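Local atomic coordinates of ethylbenzene dehydrogenase alpha-subunit (Aromatoleum aromaticum, PDB entry 2IVF), a protein that is a molybdenum enzyme subunit of the molybdopterin oxidoreductase family, holding two pterin-guanine dinucleotide cofactors, a molybdenum atom and an iron-sulfur cluster. Residues A[795-798]-A[799-803]. Sequence-based numbering, arbitrary orientation.
Sequences MRWH and FDDKK
R796 swings CG opposite its backbone N (chi1 -161°) and then folds its chain at chi3 (61°), which sets the guanidinium beside D800, one helical turn on. The salt bridge is end-on to a single nitrogen: NH1 of R796 meets OD2 of D800 at 2.9 Å, within the guanidinium plane and on the anti lone pair of that oxygen, while the carboxylate plane is turned well away from the guanidinium plane. D801 is reached through water: one water joins R796 NH2 to D801 OD2, a second joins NH1 to OD1, both in the guanidinium plane. E785 and N784 take further N-H groups of this arginine, so its rotation is well fixed.

K803 lies alongside W797. Its extended chain puts CD 4.0 Å from the tryptophan CB and NZ 3.6 Å from CE3, before the ammonium reaches its salt-bridge partner D526; W797 NE1 is hydrogen-bonded to E785. H798 ND1 donates to K803 O at 2.7 Å, nearly straight (170°), the oxygen lying in the imidazole plane although the donor stands above the carbonyl plane.

W797 O accepts K803 N at 2.9 Å and, weakly, D801 N. The short helix starting at R796 thus gives way to a turn in which K802 is first to depart from helical torsions, adopting the left-handed helical conformation (positive phi): a C-terminal capping turn.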
ATOM      1  N   MET A 795      14.157  -2.934 -26.236  1.00 21.86           N
ATOM      2  CA  MET A 795      14.670  -3.925 -27.172  1.00 23.00           C
ATOM      3  C   MET A 795      14.492  -3.583 -28.631  1.00 22.60           C
ATOM      4  O   MET A 795      14.812  -4.411 -29.507  1.00 22.29           O
ATOM      5  CB  MET A 795      14.134  -5.316 -26.859  1.00 23.34           C
ATOM      6  CG  MET A 795      14.355  -5.728 -25.405  1.00 24.90           C
ATOM      7  SD  MET A 795      13.827  -7.410 -25.089  1.00 29.00           S
ATOM      8  CE  MET A 795      15.114  -8.314 -25.934  1.00 25.68           C
ATOM      9  N   ARG A 796      14.045  -2.351 -28.911  1.00 22.46           N
ATOM     10  CA  ARG A 796      13.858  -1.904 -30.287  1.00 22.64           C
ATOM     11  C   ARG A 796      15.127  -2.065 -31.137  1.00 22.17           C
ATOM     12  O   ARG A 796      15.039  -2.366 -32.290  1.00 22.45           O
ATOM     13  CB  ARG A 796      13.440  -0.449 -30.320  1.00 22.37           C
ATOM     14  CG  ARG A 796      12.797  -0.050 -31.634  1.00 23.68           C
ATOM     15  CD  ARG A 796      12.560   1.448 -31.752  1.00 23.55           C
ATOM     16  NE  ARG A 796      13.808   2.190 -31.685  1.00 24.69           N
ATOM     17  CZ  ARG A 796      14.664   2.358 -32.684  1.00 25.94           C
ATOM     18  NH1 ARG A 796      14.451   1.842 -33.897  1.00 24.90           N
ATOM     19  NH2 ARG A 796      15.741   3.090 -32.468  1.00 23.85           N
ATOM     20  N   TRP A 797      16.296  -1.790 -30.572  1.00 22.56           N
ATOM     21  CA  TRP A 797      17.550  -1.897 -31.352  1.00 22.77           C
ATOM     22  C   TRP A 797      17.804  -3.333 -31.818  1.00 22.25           C
ATOM     23  O   TRP A 797      18.344  -3.585 -32.922  1.00 22.60           O
ATOM     24  CB  TRP A 797      18.737  -1.405 -30.526  1.00 23.70           C
ATOM     25  CG  TRP A 797      18.656   0.015 -30.118  1.00 24.41           C
ATOM     26  CD1 TRP A 797      17.926   1.001 -30.717  1.00 24.81           C
ATOM     27  CD2 TRP A 797      19.387   0.642 -29.066  1.00 25.47           C
ATOM     28  NE1 TRP A 797      18.103   2.191 -30.062  1.00 25.44           N
ATOM     29  CE2 TRP A 797      18.998   2.012 -29.046  1.00 25.37           C
ATOM     30  CE3 TRP A 797      20.342   0.194 -28.147  1.00 25.68           C
ATOM     31  CZ2 TRP A 797      19.533   2.930 -28.149  1.00 25.36           C
ATOM     32  CZ3 TRP A 797      20.863   1.111 -27.233  1.00 25.50           C
ATOM     33  CH2 TRP A 797      20.427   2.453 -27.222  1.00 24.97           C
ATOM     34  N   HIS A 798      17.466  -4.285 -30.965  1.00 22.14           N
ATOM     35  CA  HIS A 798      17.584  -5.677 -31.350  1.00 22.67           C
ATOM     36  C   HIS A 798      16.669  -6.006 -32.516  1.00 22.42           C
ATOM     37  O   HIS A 798      17.098  -6.645 -33.482  1.00 22.24           O
ATOM     38  CB  HIS A 798      17.361  -6.617 -30.168  1.00 21.39           C
ATOM     39  CG  HIS A 798      18.266  -6.319 -29.008  1.00 21.20           C
ATOM     40  ND1 HIS A 798      19.634  -6.369 -29.112  1.00 20.70           N
ATOM     41  CD2 HIS A 798      17.995  -5.930 -27.739  1.00 20.67           C
ATOM     42  CE1 HIS A 798      20.174  -6.045 -27.946  1.00 22.57           C
ATOM     43  NE2 HIS A 798      19.197  -5.773 -27.094  1.00 18.05           N
ATOM     44  N   PHE A 799      15.433  -5.554 -32.454  1.00 23.67           N
ATOM     45  CA  PHE A 799      14.476  -5.875 -33.511  1.00 23.96           C
ATOM     46  C   PHE A 799      14.606  -5.027 -34.775  1.00 24.97           C
ATOM     47  O   PHE A 799      14.789  -5.584 -35.887  1.00 25.92           O
ATOM     48  CB  PHE A 799      13.043  -5.840 -32.967  1.00 25.49           C
ATOM     49  CG  PHE A 799      12.031  -6.089 -34.009  1.00 24.20           C
ATOM     50  CD1 PHE A 799      11.931  -7.339 -34.592  1.00 26.62           C
ATOM     51  CD2 PHE A 799      11.187  -5.061 -34.434  1.00 26.14           C
ATOM     52  CE1 PHE A 799      11.002  -7.584 -35.603  1.00 28.03           C
ATOM     53  CE2 PHE A 799      10.250  -5.284 -35.436  1.00 27.51           C
ATOM     54  CZ  PHE A 799      10.164  -6.545 -36.037  1.00 28.21           C
ATOM     55  N   ASP A 800      14.512  -3.705 -34.646  1.00 25.19           N
ATOM     56  CA  ASP A 800      14.620  -2.790 -35.818  1.00 25.27           C
ATOM     57  C   ASP A 800      15.997  -2.781 -36.423  1.00 24.87           C
ATOM     58  O   ASP A 800      16.143  -2.755 -37.632  1.00 25.95           O
ATOM     59  CB  ASP A 800      14.278  -1.329 -35.449  1.00 25.56           C
ATOM     60  CG  ASP A 800      12.764  -1.081 -35.340  1.00 28.17           C
ATOM     61  OD1 ASP A 800      11.976  -1.951 -35.778  1.00 31.94           O
ATOM     62  OD2 ASP A 800      12.360  -0.017 -34.831  1.00 28.25           O
ATOM     63  N   ASP A 801      17.006  -2.708 -35.572  1.00 24.98           N
ATOM     64  CA  ASP A 801      18.375  -2.489 -35.999  1.00 25.19           C
ATOM     65  C   ASP A 801      19.190  -3.767 -36.119  1.00 24.57           C
ATOM     66  O   ASP A 801      20.320  -3.761 -36.593  1.00 24.55           O
ATOM     67  CB  ASP A 801      19.074  -1.519 -35.023  1.00 26.37           C
ATOM     68  CG  ASP A 801      18.547  -0.100 -35.145  1.00 28.98           C
ATOM     69  OD1 ASP A 801      17.875   0.171 -36.162  1.00 30.43           O
ATOM     70  OD2 ASP A 801      18.825   0.710 -34.227  1.00 31.61           O
ATOM     71  N   LYS A 802      18.627  -4.854 -35.629  1.00 24.36           N
ATOM     72  CA  LYS A 802      19.269  -6.146 -35.659  1.00 24.00           C
ATOM     73  C   LYS A 802      20.528  -6.161 -34.818  1.00 23.04           C
ATOM     74  O   LYS A 802      21.475  -6.869 -35.127  1.00 22.51           O
ATOM     75  CB  LYS A 802      19.533  -6.595 -37.090  1.00 23.77           C
ATOM     76  CG  LYS A 802      18.325  -6.471 -37.998  1.00 23.73           C
ATOM     77  CD  LYS A 802      17.113  -7.245 -37.508  1.00 23.47           C
ATOM     78  CE  LYS A 802      15.851  -6.846 -38.304  1.00 24.18           C
ATOM     79  NZ  LYS A 802      14.636  -7.477 -37.725  1.00 22.26           N
ATOM     80  N   LYS A 803      20.511  -5.361 -33.763  1.00 22.89           N
ATOM     81  CA  LYS A 803      21.626  -5.297 -32.834  1.00 22.89           C
ATOM     82  C   LYS A 803      21.756  -6.614 -32.041  1.00 22.48           C
ATOM     83  O   LYS A 803      20.777  -7.136 -31.473  1.00 22.21           O
ATOM     84  CB  LYS A 803      21.489  -4.099 -31.888  1.00 22.24           C
ATOM     85  CG  LYS A 803      22.765  -3.751 -31.153  1.00 22.85           C
ATOM     86  CD  LYS A 803      22.566  -2.647 -30.087  1.00 22.47           C
ATOM     87  CE  LYS A 803      23.869  -2.250 -29.402  1.00 21.44           C
ATOM     88  NZ  LYS A 803      23.747  -0.965 -28.625  1.00 19.96           N
TER
HETATM   89  O   HOH W   1      18.044   3.061 -34.258  1.00 31.01           O
HETATM   90  O   HOH W   2      16.359   2.441 -36.092  1.00 32.83           O